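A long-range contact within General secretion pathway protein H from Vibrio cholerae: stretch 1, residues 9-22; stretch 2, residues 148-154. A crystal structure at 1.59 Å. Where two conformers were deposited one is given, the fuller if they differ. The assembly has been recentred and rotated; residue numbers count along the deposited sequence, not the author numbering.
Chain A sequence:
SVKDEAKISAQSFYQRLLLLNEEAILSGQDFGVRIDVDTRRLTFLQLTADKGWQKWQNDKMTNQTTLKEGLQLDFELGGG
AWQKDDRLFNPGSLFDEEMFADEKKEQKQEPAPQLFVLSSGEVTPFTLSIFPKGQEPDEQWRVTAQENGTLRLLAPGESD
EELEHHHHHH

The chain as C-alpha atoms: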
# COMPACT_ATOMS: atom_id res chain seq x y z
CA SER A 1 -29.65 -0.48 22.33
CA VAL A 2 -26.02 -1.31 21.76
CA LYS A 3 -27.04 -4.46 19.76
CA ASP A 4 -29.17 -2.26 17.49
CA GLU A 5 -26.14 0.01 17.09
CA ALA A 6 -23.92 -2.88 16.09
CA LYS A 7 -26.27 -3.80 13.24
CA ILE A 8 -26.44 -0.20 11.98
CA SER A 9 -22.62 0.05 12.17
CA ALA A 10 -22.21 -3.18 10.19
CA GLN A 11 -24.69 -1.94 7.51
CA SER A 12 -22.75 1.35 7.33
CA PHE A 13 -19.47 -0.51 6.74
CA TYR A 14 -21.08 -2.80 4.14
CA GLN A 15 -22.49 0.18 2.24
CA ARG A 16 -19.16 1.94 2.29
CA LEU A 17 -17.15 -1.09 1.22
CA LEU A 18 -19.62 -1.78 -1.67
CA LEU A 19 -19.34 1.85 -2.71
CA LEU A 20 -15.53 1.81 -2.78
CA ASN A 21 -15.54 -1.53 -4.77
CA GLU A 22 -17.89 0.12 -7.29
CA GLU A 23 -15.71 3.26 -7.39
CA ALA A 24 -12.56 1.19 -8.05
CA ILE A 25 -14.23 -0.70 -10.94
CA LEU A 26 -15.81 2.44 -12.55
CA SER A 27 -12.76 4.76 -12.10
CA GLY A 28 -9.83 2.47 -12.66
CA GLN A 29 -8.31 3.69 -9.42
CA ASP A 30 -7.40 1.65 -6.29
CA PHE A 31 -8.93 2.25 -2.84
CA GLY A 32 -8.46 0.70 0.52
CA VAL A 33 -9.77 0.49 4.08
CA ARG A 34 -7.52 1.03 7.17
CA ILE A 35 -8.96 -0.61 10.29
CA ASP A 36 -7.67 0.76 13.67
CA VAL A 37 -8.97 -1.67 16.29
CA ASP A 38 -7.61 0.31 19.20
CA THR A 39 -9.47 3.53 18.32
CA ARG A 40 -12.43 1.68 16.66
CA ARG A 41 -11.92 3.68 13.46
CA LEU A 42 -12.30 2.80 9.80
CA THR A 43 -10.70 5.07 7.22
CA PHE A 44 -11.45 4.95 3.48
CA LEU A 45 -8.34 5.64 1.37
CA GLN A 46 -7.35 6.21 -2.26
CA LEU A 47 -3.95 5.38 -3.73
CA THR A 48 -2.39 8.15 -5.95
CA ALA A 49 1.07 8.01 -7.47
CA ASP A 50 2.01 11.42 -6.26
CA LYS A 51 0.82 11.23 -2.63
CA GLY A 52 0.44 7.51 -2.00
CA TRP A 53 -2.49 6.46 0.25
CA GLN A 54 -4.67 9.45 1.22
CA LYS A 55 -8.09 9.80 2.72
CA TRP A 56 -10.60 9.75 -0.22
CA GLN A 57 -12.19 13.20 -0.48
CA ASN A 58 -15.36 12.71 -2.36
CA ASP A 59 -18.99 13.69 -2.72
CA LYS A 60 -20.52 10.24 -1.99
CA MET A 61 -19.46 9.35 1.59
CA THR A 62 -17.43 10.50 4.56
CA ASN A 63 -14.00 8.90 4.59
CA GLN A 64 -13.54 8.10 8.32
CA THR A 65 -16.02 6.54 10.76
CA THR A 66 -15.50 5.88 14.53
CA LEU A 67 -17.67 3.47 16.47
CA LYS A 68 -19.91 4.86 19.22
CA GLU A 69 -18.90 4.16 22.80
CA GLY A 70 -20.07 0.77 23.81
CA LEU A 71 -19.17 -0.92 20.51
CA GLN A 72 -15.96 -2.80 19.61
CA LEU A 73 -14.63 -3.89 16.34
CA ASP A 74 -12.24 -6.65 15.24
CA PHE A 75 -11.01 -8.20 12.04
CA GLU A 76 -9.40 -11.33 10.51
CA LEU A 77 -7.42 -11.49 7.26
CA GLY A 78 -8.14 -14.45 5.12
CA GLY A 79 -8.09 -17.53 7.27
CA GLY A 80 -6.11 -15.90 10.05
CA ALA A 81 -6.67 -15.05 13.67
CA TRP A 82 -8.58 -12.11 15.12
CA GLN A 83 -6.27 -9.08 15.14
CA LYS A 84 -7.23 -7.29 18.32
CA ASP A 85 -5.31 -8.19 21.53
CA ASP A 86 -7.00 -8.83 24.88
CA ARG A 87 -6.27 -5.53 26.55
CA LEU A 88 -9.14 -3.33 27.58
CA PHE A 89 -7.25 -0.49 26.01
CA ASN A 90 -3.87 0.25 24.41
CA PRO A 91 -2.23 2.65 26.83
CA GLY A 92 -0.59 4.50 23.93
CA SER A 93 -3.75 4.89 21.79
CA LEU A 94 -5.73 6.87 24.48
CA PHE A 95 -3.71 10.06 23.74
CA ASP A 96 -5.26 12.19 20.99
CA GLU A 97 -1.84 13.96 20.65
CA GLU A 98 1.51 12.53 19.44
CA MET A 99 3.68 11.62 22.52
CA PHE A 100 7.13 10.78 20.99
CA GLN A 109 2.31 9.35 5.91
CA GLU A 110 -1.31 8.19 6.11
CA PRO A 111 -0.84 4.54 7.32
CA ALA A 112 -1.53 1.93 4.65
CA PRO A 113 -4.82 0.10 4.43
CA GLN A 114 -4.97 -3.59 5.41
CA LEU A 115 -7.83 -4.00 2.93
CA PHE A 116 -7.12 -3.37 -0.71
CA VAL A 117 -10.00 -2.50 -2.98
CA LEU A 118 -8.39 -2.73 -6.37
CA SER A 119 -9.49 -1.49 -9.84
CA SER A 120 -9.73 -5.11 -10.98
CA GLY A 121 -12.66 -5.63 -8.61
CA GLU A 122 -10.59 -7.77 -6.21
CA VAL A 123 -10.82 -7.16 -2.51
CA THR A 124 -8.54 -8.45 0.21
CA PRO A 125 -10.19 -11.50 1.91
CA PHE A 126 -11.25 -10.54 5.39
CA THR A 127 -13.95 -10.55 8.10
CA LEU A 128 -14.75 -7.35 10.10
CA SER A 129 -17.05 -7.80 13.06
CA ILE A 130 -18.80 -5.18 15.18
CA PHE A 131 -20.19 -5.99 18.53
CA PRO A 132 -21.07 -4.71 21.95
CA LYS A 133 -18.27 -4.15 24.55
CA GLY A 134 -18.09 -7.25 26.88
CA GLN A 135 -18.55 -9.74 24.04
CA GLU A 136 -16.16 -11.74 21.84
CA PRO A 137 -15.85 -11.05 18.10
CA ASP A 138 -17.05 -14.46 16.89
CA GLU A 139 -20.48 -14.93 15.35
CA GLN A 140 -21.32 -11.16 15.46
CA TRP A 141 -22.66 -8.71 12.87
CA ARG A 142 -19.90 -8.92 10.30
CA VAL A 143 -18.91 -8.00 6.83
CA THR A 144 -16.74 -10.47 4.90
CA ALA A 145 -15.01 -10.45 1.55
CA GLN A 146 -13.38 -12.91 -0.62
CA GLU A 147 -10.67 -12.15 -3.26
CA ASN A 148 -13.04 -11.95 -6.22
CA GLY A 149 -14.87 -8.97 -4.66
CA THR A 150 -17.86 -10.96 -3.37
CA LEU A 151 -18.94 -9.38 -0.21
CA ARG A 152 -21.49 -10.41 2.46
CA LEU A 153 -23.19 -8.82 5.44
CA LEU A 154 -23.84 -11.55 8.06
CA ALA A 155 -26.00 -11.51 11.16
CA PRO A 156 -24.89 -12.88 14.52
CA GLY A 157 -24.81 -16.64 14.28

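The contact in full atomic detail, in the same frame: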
# COMPACT_ATOMS: atom_id res chain seq x y z
N SER A 9 -24.06 -0.18 12.48
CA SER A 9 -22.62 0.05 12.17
C SER A 9 -22.13 -0.97 11.16
O SER A 9 -21.34 -0.56 10.23
CB SER A 9 -21.75 -0.01 13.39
OG SER A 9 -21.99 1.06 14.21
N ALA A 10 -22.66 -2.17 11.16
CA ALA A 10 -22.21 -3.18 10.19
C ALA A 10 -22.81 -2.85 8.82
O ALA A 10 -22.12 -2.89 7.77
CB ALA A 10 -22.61 -4.61 10.66
N GLN A 11 -24.04 -2.35 8.80
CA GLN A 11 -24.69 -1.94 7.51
C GLN A 11 -23.91 -0.78 6.93
O GLN A 11 -23.66 -0.72 5.70
CB GLN A 11 -26.09 -1.51 7.86
CG GLN A 11 -27.04 -2.58 8.23
CD GLN A 11 -28.54 -1.98 8.39
OE1 GLN A 11 -28.74 -0.86 8.88
NE2 GLN A 11 -29.54 -2.73 8.02
N SER A 12 -23.48 0.14 7.80
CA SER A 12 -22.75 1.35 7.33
C SER A 12 -21.45 0.86 6.69
O SER A 12 -21.11 1.34 5.56
CB SER A 12 -22.44 2.32 8.45
OG SER A 12 -21.35 3.21 8.19
N PHE A 13 -20.70 -0.00 7.38
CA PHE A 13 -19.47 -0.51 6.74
C PHE A 13 -19.71 -1.22 5.41
O PHE A 13 -18.96 -1.02 4.43
CB PHE A 13 -18.61 -1.28 7.72
CG PHE A 13 -17.38 -1.87 7.08
CD1 PHE A 13 -16.37 -1.02 6.74
CD2 PHE A 13 -17.24 -3.19 6.80
CE1 PHE A 13 -15.22 -1.51 6.06
CE2 PHE A 13 -16.06 -3.70 6.24
CZ PHE A 13 -15.08 -2.85 5.86
N TYR A 14 -20.73 -2.05 5.33
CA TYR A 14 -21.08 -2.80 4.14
C TYR A 14 -21.33 -1.83 3.02
O TYR A 14 -20.81 -2.05 1.93
CB TYR A 14 -22.27 -3.65 4.42
CG TYR A 14 -22.79 -4.43 3.29
CD1 TYR A 14 -22.08 -5.54 2.83
CD2 TYR A 14 -24.09 -4.20 2.82
CE1 TYR A 14 -22.59 -6.30 1.82
CE2 TYR A 14 -24.63 -4.99 1.85
CZ TYR A 14 -23.82 -6.02 1.33
OH TYR A 14 -24.27 -6.88 0.36
N GLN A 15 -22.10 -0.79 3.28
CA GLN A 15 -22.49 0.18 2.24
C GLN A 15 -21.28 0.90 1.75
O GLN A 15 -21.15 1.13 0.52
CB GLN A 15 -23.46 1.19 2.76
CG GLN A 15 -24.79 0.53 3.17
CD GLN A 15 -25.78 1.57 3.84
OE1 GLN A 15 -25.38 2.59 4.42
NE2 GLN A 15 -27.09 1.30 3.74
N ARG A 16 -20.33 1.17 2.67
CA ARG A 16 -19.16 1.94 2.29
C ARG A 16 -18.18 1.06 1.52
O ARG A 16 -17.58 1.53 0.53
CB ARG A 16 -18.47 2.54 3.53
CG ARG A 16 -19.37 3.63 4.12
CD ARG A 16 -19.12 3.80 5.64
NE ARG A 16 -19.96 4.90 6.19
CZ ARG A 16 -19.66 6.15 5.97
NH1 ARG A 16 -18.58 6.43 5.30
NH2 ARG A 16 -20.39 7.16 6.47
N LEU A 17 -18.04 -0.21 1.91
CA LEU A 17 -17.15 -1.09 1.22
C LEU A 17 -17.71 -1.30 -0.25
O LEU A 17 -16.93 -1.30 -1.22
CB LEU A 17 -17.07 -2.36 1.95
CG LEU A 17 -16.20 -3.42 1.30
CD1 LEU A 17 -14.74 -2.97 1.22
CD2 LEU A 17 -16.38 -4.77 2.08
N LEU A 18 -19.01 -1.53 -0.37
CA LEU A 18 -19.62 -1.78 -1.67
C LEU A 18 -19.34 -0.59 -2.53
O LEU A 18 -18.97 -0.70 -3.72
CB LEU A 18 -21.10 -2.05 -1.52
CG LEU A 18 -21.63 -3.42 -1.13
CD1 LEU A 18 -23.20 -3.48 -1.47
CD2 LEU A 18 -21.04 -4.53 -1.78
N LEU A 19 -19.51 0.62 -1.96
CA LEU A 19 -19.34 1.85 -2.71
C LEU A 19 -17.92 1.97 -3.23
O LEU A 19 -17.67 2.35 -4.42
CB LEU A 19 -19.72 3.07 -1.86
CG LEU A 19 -19.89 4.33 -2.65
CD1 LEU A 19 -20.91 5.37 -2.02
CD2 LEU A 19 -18.51 4.97 -2.68
N LEU A 20 -16.93 1.65 -2.39
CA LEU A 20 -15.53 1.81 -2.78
C LEU A 20 -15.21 0.76 -3.85
O LEU A 20 -14.45 1.11 -4.77
CB LEU A 20 -14.56 1.45 -1.67
CG LEU A 20 -13.97 2.42 -0.68
CD1 LEU A 20 -12.83 1.67 0.23
CD2 LEU A 20 -13.66 3.81 -1.22
N ASN A 21 -15.74 -0.46 -3.79
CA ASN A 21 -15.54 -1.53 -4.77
C ASN A 21 -16.06 -1.05 -6.13
O ASN A 21 -15.37 -1.09 -7.15
CB ASN A 21 -16.17 -2.84 -4.33
CG ASN A 21 -16.14 -3.88 -5.36
OD1 ASN A 21 -15.06 -4.28 -5.87
ND2 ASN A 21 -17.32 -4.42 -5.66
N GLU A 22 -17.26 -0.50 -6.11
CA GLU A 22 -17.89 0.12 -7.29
C GLU A 22 -17.06 1.28 -7.86
O GLU A 22 -16.84 1.31 -9.04
CB GLU A 22 -19.27 0.59 -6.85
CG GLU A 22 -20.16 1.30 -7.88
CD GLU A 22 -21.55 1.59 -7.31
OE1 GLU A 22 -21.75 1.74 -6.08
OE2 GLU A 22 -22.44 1.77 -8.11
N ASN A 148 -12.41 -12.32 -4.97
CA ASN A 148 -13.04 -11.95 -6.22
C ASN A 148 -14.00 -10.77 -6.11
O ASN A 148 -14.65 -10.43 -7.10
CB ASN A 148 -13.79 -13.13 -6.84
CG ASN A 148 -15.06 -13.51 -6.10
OD1 ASN A 148 -15.44 -12.89 -5.06
ND2 ASN A 148 -15.75 -14.52 -6.63
N GLY A 149 -14.07 -10.17 -4.91
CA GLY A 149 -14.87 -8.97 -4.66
C GLY A 149 -16.26 -9.29 -4.13
O GLY A 149 -17.09 -8.39 -3.93
N THR A 150 -16.57 -10.57 -3.95
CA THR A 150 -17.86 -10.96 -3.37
C THR A 150 -17.87 -10.72 -1.88
O THR A 150 -16.97 -11.05 -1.16
CB THR A 150 -18.24 -12.42 -3.62
OG1 THR A 150 -18.53 -12.59 -5.02
CG2 THR A 150 -19.52 -12.77 -2.82
N LEU A 151 -18.95 -10.16 -1.44
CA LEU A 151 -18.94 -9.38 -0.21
C LEU A 151 -20.26 -9.74 0.43
O LEU A 151 -21.26 -9.79 -0.31
CB LEU A 151 -18.93 -7.90 -0.56
CG LEU A 151 -17.57 -7.20 -0.91
CD1 LEU A 151 -16.33 -8.15 -1.05
CD2 LEU A 151 -17.74 -6.30 -2.09
N ARG A 152 -20.28 -9.94 1.74
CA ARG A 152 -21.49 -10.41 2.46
C ARG A 152 -21.64 -9.64 3.75
O ARG A 152 -20.64 -9.35 4.41
CB ARG A 152 -21.36 -11.88 2.86
CG ARG A 152 -21.53 -12.89 1.80
CD ARG A 152 -22.94 -13.45 1.83
NE ARG A 152 -23.10 -14.68 2.60
CZ ARG A 152 -24.26 -15.30 2.72
NH1 ARG A 152 -25.33 -14.78 2.13
NH2 ARG A 152 -24.37 -16.43 3.42
N LEU A 153 -22.86 -9.35 4.14
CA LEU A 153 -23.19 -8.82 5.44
C LEU A 153 -23.87 -9.99 6.18
O LEU A 153 -24.83 -10.57 5.65
CB LEU A 153 -24.20 -7.72 5.29
CG LEU A 153 -24.76 -7.19 6.61
CD1 LEU A 153 -23.77 -6.50 7.51
CD2 LEU A 153 -25.79 -6.24 6.13
N LEU A 154 -23.32 -10.36 7.32
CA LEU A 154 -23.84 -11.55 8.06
C LEU A 154 -24.28 -11.11 9.46
O LEU A 154 -23.60 -10.39 10.18
CB LEU A 154 -22.82 -12.66 8.17
CG LEU A 154 -22.25 -13.17 6.85
CD1 LEU A 154 -20.83 -13.61 7.00
CD2 LEU A 154 -23.01 -14.30 6.31
O HOH W 1 -24.76 -9.87 2.10

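The contact joins a helix, residues 9-22, to a short segment whose last four residues, 151-154, form a strand. Their N-to-C directions differ by 173°, so the two elements run almost exactly antiparallel, with an axial closest approach of 9.1 Å. The register follows from the nearest CA atoms: Tyr14 CA lies 6.5 Å from Leu153 CA, Leu18 CA 7.8 Å from Leu151 CA, and Asn21 CA 7.5 Å from Gly149 CA. Steps of three or four residues along the helix thus match steps of two along the other segment, which brings the same helical face and the same side of the strand together repeatedly. No direct hydrogen bond crosses the interface; its 392 Å² of buried surface, summed over both sides, is mainly a matter of apolar packing.

Strand alternation supplies the bumps. Leu151 and Leu153 direct their CA-to-CB bonds toward the helix and lose 91 and 92 Å² to it, whereas Arg152, between them, points away and loses 11 Å². On the helix, Ala10, Tyr14, Leu17 and Asn21 point toward the strand.

Leu153 fills the hollow between Ala10 and Tyr14. Its CD1 approaches Ala10 CB at 3.9 Å, and the small alanine leaves space for that methyl, while the Leu153 CB sits over one face of the Tyr14 ring. This CB lies 4.0 Å from the Tyr14 ring centroid and 11° off the ring normal, a well-centred CH-pi contact. Gln11 borders the same pocket with the aliphatic part of its side chain, Gln11 CG being 4.4 Å from Leu153 CD2.

Tyr14, with chi1 at 178° (t), turns one ring face to Leu153 CB and its edge to the backbone of Leu151. Tyr14 CE1 is 3.8 Å from Leu153 N, and the backbone carbonyl Leu151 O lies at the ring edge, near its plane, 4.2 Å from Tyr14 OH. One water ties this polar margin together: it accepts a hydrogen bond from Leu153 N at 2.8 Å and makes a weak one with Tyr14 OH at 3.5 Å. A tyrosine suits the position because its flat ring offers a face to leucine while its hydroxyl reaches the water.

The second bump, Leu151, settles against Leu17 and Leu18. Leu151 CG is 4.0 Å from Leu17 CD2, and Leu151 CD2 is 3.8 Å from Leu18 CD2. Leu17 points directly toward the strand; Leu18 starts sideways, but its end comes nearer. Branched side chains therefore meet without a polar group having to be satisfied.

Farther along, Asn21 packs its side chain toward Leu151 and Gly149 and has 31 Å² of its own surface covered, without a hydrogen bond to either. Gly149 has phi/psi of 94/1°, where a CB would be jammed against the carbonyl O of Asn148; the backbone alone calls for glycine. Just beside it, Thr150 N donates to Asn148 OD1 at 2.8 Å, with an N-H...O angle of 153°, bracing the turn that leads into the strand.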